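Local coordinates for protein beta-lactamase II (PDB 6V3U) that probably hydrolyses the amide bond of beta-lactam antibiotics with the help of zinc, as a class B metallo-beta-lactamase, at residues L150-L155 / V169-L174. Numbering follows the deposited sequence.
Sequences LAPLRL and VGLPEL
Arg154 and Gly170 form an antiparallel hydrogen-bonded pair in the beta hairpin of strands 154-156 and 168-171, part of the second sheet of the metallo-beta-lactamase alpha-beta/beta-alpha sandwich. Arg154 N donates to Gly170 O at 2.9 Å, and Gly170 N returns a bond to Arg154 O at 3.0 Å. Arg154 O also takes a CA-H...O contact from Val169. The buried face is closely packed. In the adjoining non-hydrogen-bonded pair, the side chains of Leu155 and Val169 run alongside each other, and Leu155 CD2 sits 3.4 Å from Val169 CG1, a close approach for two methyl groups. Leu153 CD2 meets Val169 CG2 at 4.0 Å and reaches Leu171 CG, while Val53, Ile60 and Val62 of the first sheet pack against Leu153, tying the hairpin into the core between the sheets. The outer side is looser: Arg154 meets Pro172 through its CG, 3.9 Å from Pro172 CD. Bends at chi2 (-44°) and chi3 then carry the guanidinium away from Pro172 and back toward the loop that precedes its strand, where NH2 makes a weak hydrogen bond of 3.4 Å to Pro152 O.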
ATOM      1  N   LEU A 150      21.357  17.487  12.265  1.00 53.37           N
ATOM      2  CA  LEU A 150      20.351  17.790  11.263  1.00 53.12           C
ATOM      3  C   LEU A 150      19.421  18.932  11.671  1.00 52.00           C
ATOM      4  O   LEU A 150      18.515  19.278  10.911  1.00 51.90           O
ATOM      5  CB  LEU A 150      19.563  16.520  10.946  1.00 54.56           C
ATOM      6  CG  LEU A 150      20.491  15.352  10.581  1.00 53.50           C
ATOM      7  CD1 LEU A 150      19.727  14.036  10.592  1.00 50.85           C
ATOM      8  CD2 LEU A 150      21.123  15.596   9.231  1.00 56.02           C
ATOM      9  N   ALA A 151      19.632  19.543  12.832  1.00 53.13           N
ATOM     10  CA  ALA A 151      18.783  20.655  13.220  1.00 54.78           C
ATOM     11  C   ALA A 151      18.938  21.795  12.205  1.00 55.85           C
ATOM     12  O   ALA A 151      20.018  21.982  11.635  1.00 59.82           O
ATOM     13  CB  ALA A 151      19.143  21.123  14.629  1.00 55.80           C
ATOM     14  N   PRO A 152      17.869  22.583  11.953  1.00 55.54           N
ATOM     15  CA  PRO A 152      16.605  22.613  12.696  1.00 52.30           C
ATOM     16  C   PRO A 152      15.564  21.587  12.250  1.00 55.08           C
ATOM     17  O   PRO A 152      14.476  21.619  12.799  1.00 53.54           O
ATOM     18  CB  PRO A 152      16.096  24.020  12.414  1.00 50.31           C
ATOM     19  CG  PRO A 152      16.494  24.212  10.960  1.00 54.83           C
ATOM     20  CD  PRO A 152      17.831  23.516  10.810  1.00 54.92           C
ATOM     21  N   LEU A 153      15.859  20.728  11.274  1.00 55.93           N
ATOM     22  CA  LEU A 153      14.959  19.609  11.007  1.00 53.19           C
ATOM     23  C   LEU A 153      14.710  18.854  12.298  1.00 51.24           C
ATOM     24  O   LEU A 153      15.643  18.591  13.062  1.00 47.90           O
ATOM     25  CB  LEU A 153      15.552  18.651   9.980  1.00 52.39           C
ATOM     26  CG  LEU A 153      15.513  19.034   8.515  1.00 60.21           C
ATOM     27  CD1 LEU A 153      16.388  18.063   7.763  1.00 64.73           C
ATOM     28  CD2 LEU A 153      14.081  18.991   7.991  1.00 52.48           C
ATOM     29  N   ARG A 154      13.443  18.541  12.554  1.00 46.90           N
ATOM     30  CA  ARG A 154      13.055  17.641  13.633  1.00 47.26           C
ATOM     31  C   ARG A 154      12.681  16.312  12.995  1.00 52.04           C
ATOM     32  O   ARG A 154      11.722  16.246  12.219  1.00 55.35           O
ATOM     33  CB  ARG A 154      11.890  18.213  14.447  1.00 48.80           C
ATOM     34  CG  ARG A 154      12.208  19.529  15.169  1.00 57.87           C
ATOM     35  CD  ARG A 154      13.585  19.441  15.834  1.00 67.12           C
ATOM     36  NE  ARG A 154      13.662  20.226  17.064  1.00 80.50           N
ATOM     37  CZ  ARG A 154      14.313  21.380  17.185  1.00 87.31           C
ATOM     38  NH1 ARG A 154      14.316  22.013  18.351  1.00 91.24           N
ATOM     39  NH2 ARG A 154      14.969  21.900  16.152  1.00 86.56           N
ATOM     40  N   LEU A 155      13.444  15.268  13.296  1.00 46.76           N
ATOM     41  CA  LEU A 155      13.189  13.956  12.723  1.00 50.50           C
ATOM     42  C   LEU A 155      12.207  13.200  13.616  1.00 45.35           C
ATOM     43  O   LEU A 155      12.426  13.084  14.827  1.00 48.31           O
ATOM     44  CB  LEU A 155      14.482  13.158  12.578  1.00 48.46           C
ATOM     45  CG  LEU A 155      15.706  13.763  11.901  1.00 58.06           C
ATOM     46  CD1 LEU A 155      16.762  12.669  11.808  1.00 59.18           C
ATOM     47  CD2 LEU A 155      15.320  14.242  10.545  1.00 57.43           C
ATOM     48  N   VAL A 169       9.802  14.258   8.716  1.00 47.50           N
ATOM     49  CA  VAL A 169      10.598  15.378   9.195  1.00 47.02           C
ATOM     50  C   VAL A 169       9.729  16.622   9.175  1.00 44.33           C
ATOM     51  O   VAL A 169       8.795  16.740   8.373  1.00 45.07           O
ATOM     52  CB  VAL A 169      11.913  15.588   8.381  1.00 50.58           C
ATOM     53  CG1 VAL A 169      12.728  14.316   8.343  1.00 49.25           C
ATOM     54  CG2 VAL A 169      11.624  16.040   6.961  1.00 50.59           C
ATOM     55  N   GLY A 170      10.036  17.543  10.076  1.00 42.87           N
ATOM     56  CA  GLY A 170       9.274  18.769  10.188  1.00 52.35           C
ATOM     57  C   GLY A 170      10.155  19.946  10.542  1.00 53.26           C
ATOM     58  O   GLY A 170      11.260  19.799  11.071  1.00 56.12           O
ATOM     59  N   LEU A 171       9.634  21.134  10.230  1.00 51.88           N
ATOM     60  CA  LEU A 171      10.199  22.420  10.634  1.00 52.47           C
ATOM     61  C   LEU A 171       9.040  23.113  11.342  1.00 54.54           C
ATOM     62  O   LEU A 171       8.234  23.805  10.699  1.00 55.27           O
ATOM     63  CB  LEU A 171      10.708  23.198   9.427  1.00 50.07           C
ATOM     64  CG  LEU A 171      11.880  22.477   8.736  1.00 53.70           C
ATOM     65  CD1 LEU A 171      11.866  22.708   7.247  1.00 57.72           C
ATOM     66  CD2 LEU A 171      13.198  22.936   9.325  1.00 55.67           C
ATOM     67  N   PRO A 172       8.880  22.894  12.652  1.00 56.10           N
ATOM     68  CA  PRO A 172       7.675  23.395  13.345  1.00 58.20           C
ATOM     69  C   PRO A 172       7.479  24.902  13.245  1.00 60.86           C
ATOM     70  O   PRO A 172       6.347  25.370  13.048  1.00 61.00           O
ATOM     71  CB  PRO A 172       7.911  22.952  14.799  1.00 55.89           C
ATOM     72  CG  PRO A 172       8.791  21.747  14.691  1.00 56.22           C
ATOM     73  CD  PRO A 172       9.718  22.056  13.531  1.00 55.84           C
ATOM     74  N   GLU A 173       8.550  25.684  13.376  1.00 54.65           N
ATOM     75  CA  GLU A 173       8.380  27.128  13.365  1.00 56.25           C
ATOM     76  C   GLU A 173       7.944  27.650  12.003  1.00 53.22           C
ATOM     77  O   GLU A 173       7.434  28.771  11.915  1.00 57.25           O
ATOM     78  CB  GLU A 173       9.680  27.809  13.804  1.00 61.22           C
ATOM     79  CG  GLU A 173      10.082  27.512  15.239  1.00 71.85           C
ATOM     80  CD  GLU A 173      10.896  28.638  15.845  1.00 90.07           C
ATOM     81  OE1 GLU A 173      10.461  29.211  16.876  1.00100.23           O
ATOM     82  OE2 GLU A 173      11.962  28.967  15.273  1.00 91.59           O
ATOM     83  N   LEU A 174       8.146  26.880  10.945  1.00 51.04           N
ATOM     84  CA  LEU A 174       7.747  27.296   9.611  1.00 60.54           C
ATOM     85  C   LEU A 174       6.452  26.635   9.156  1.00 60.56           C
ATOM     86  O   LEU A 174       6.005  26.883   8.033  1.00 64.22           O
ATOM     87  CB  LEU A 174       8.872  26.994   8.616  1.00 58.34           C
ATOM     88  CG  LEU A 174      10.251  27.489   9.075  1.00 54.51           C
ATOM     89  CD1 LEU A 174      11.302  27.003   8.097  1.00 58.54           C
ATOM     90  CD2 LEU A 174      10.293  29.020   9.220  1.00 47.17           C
TER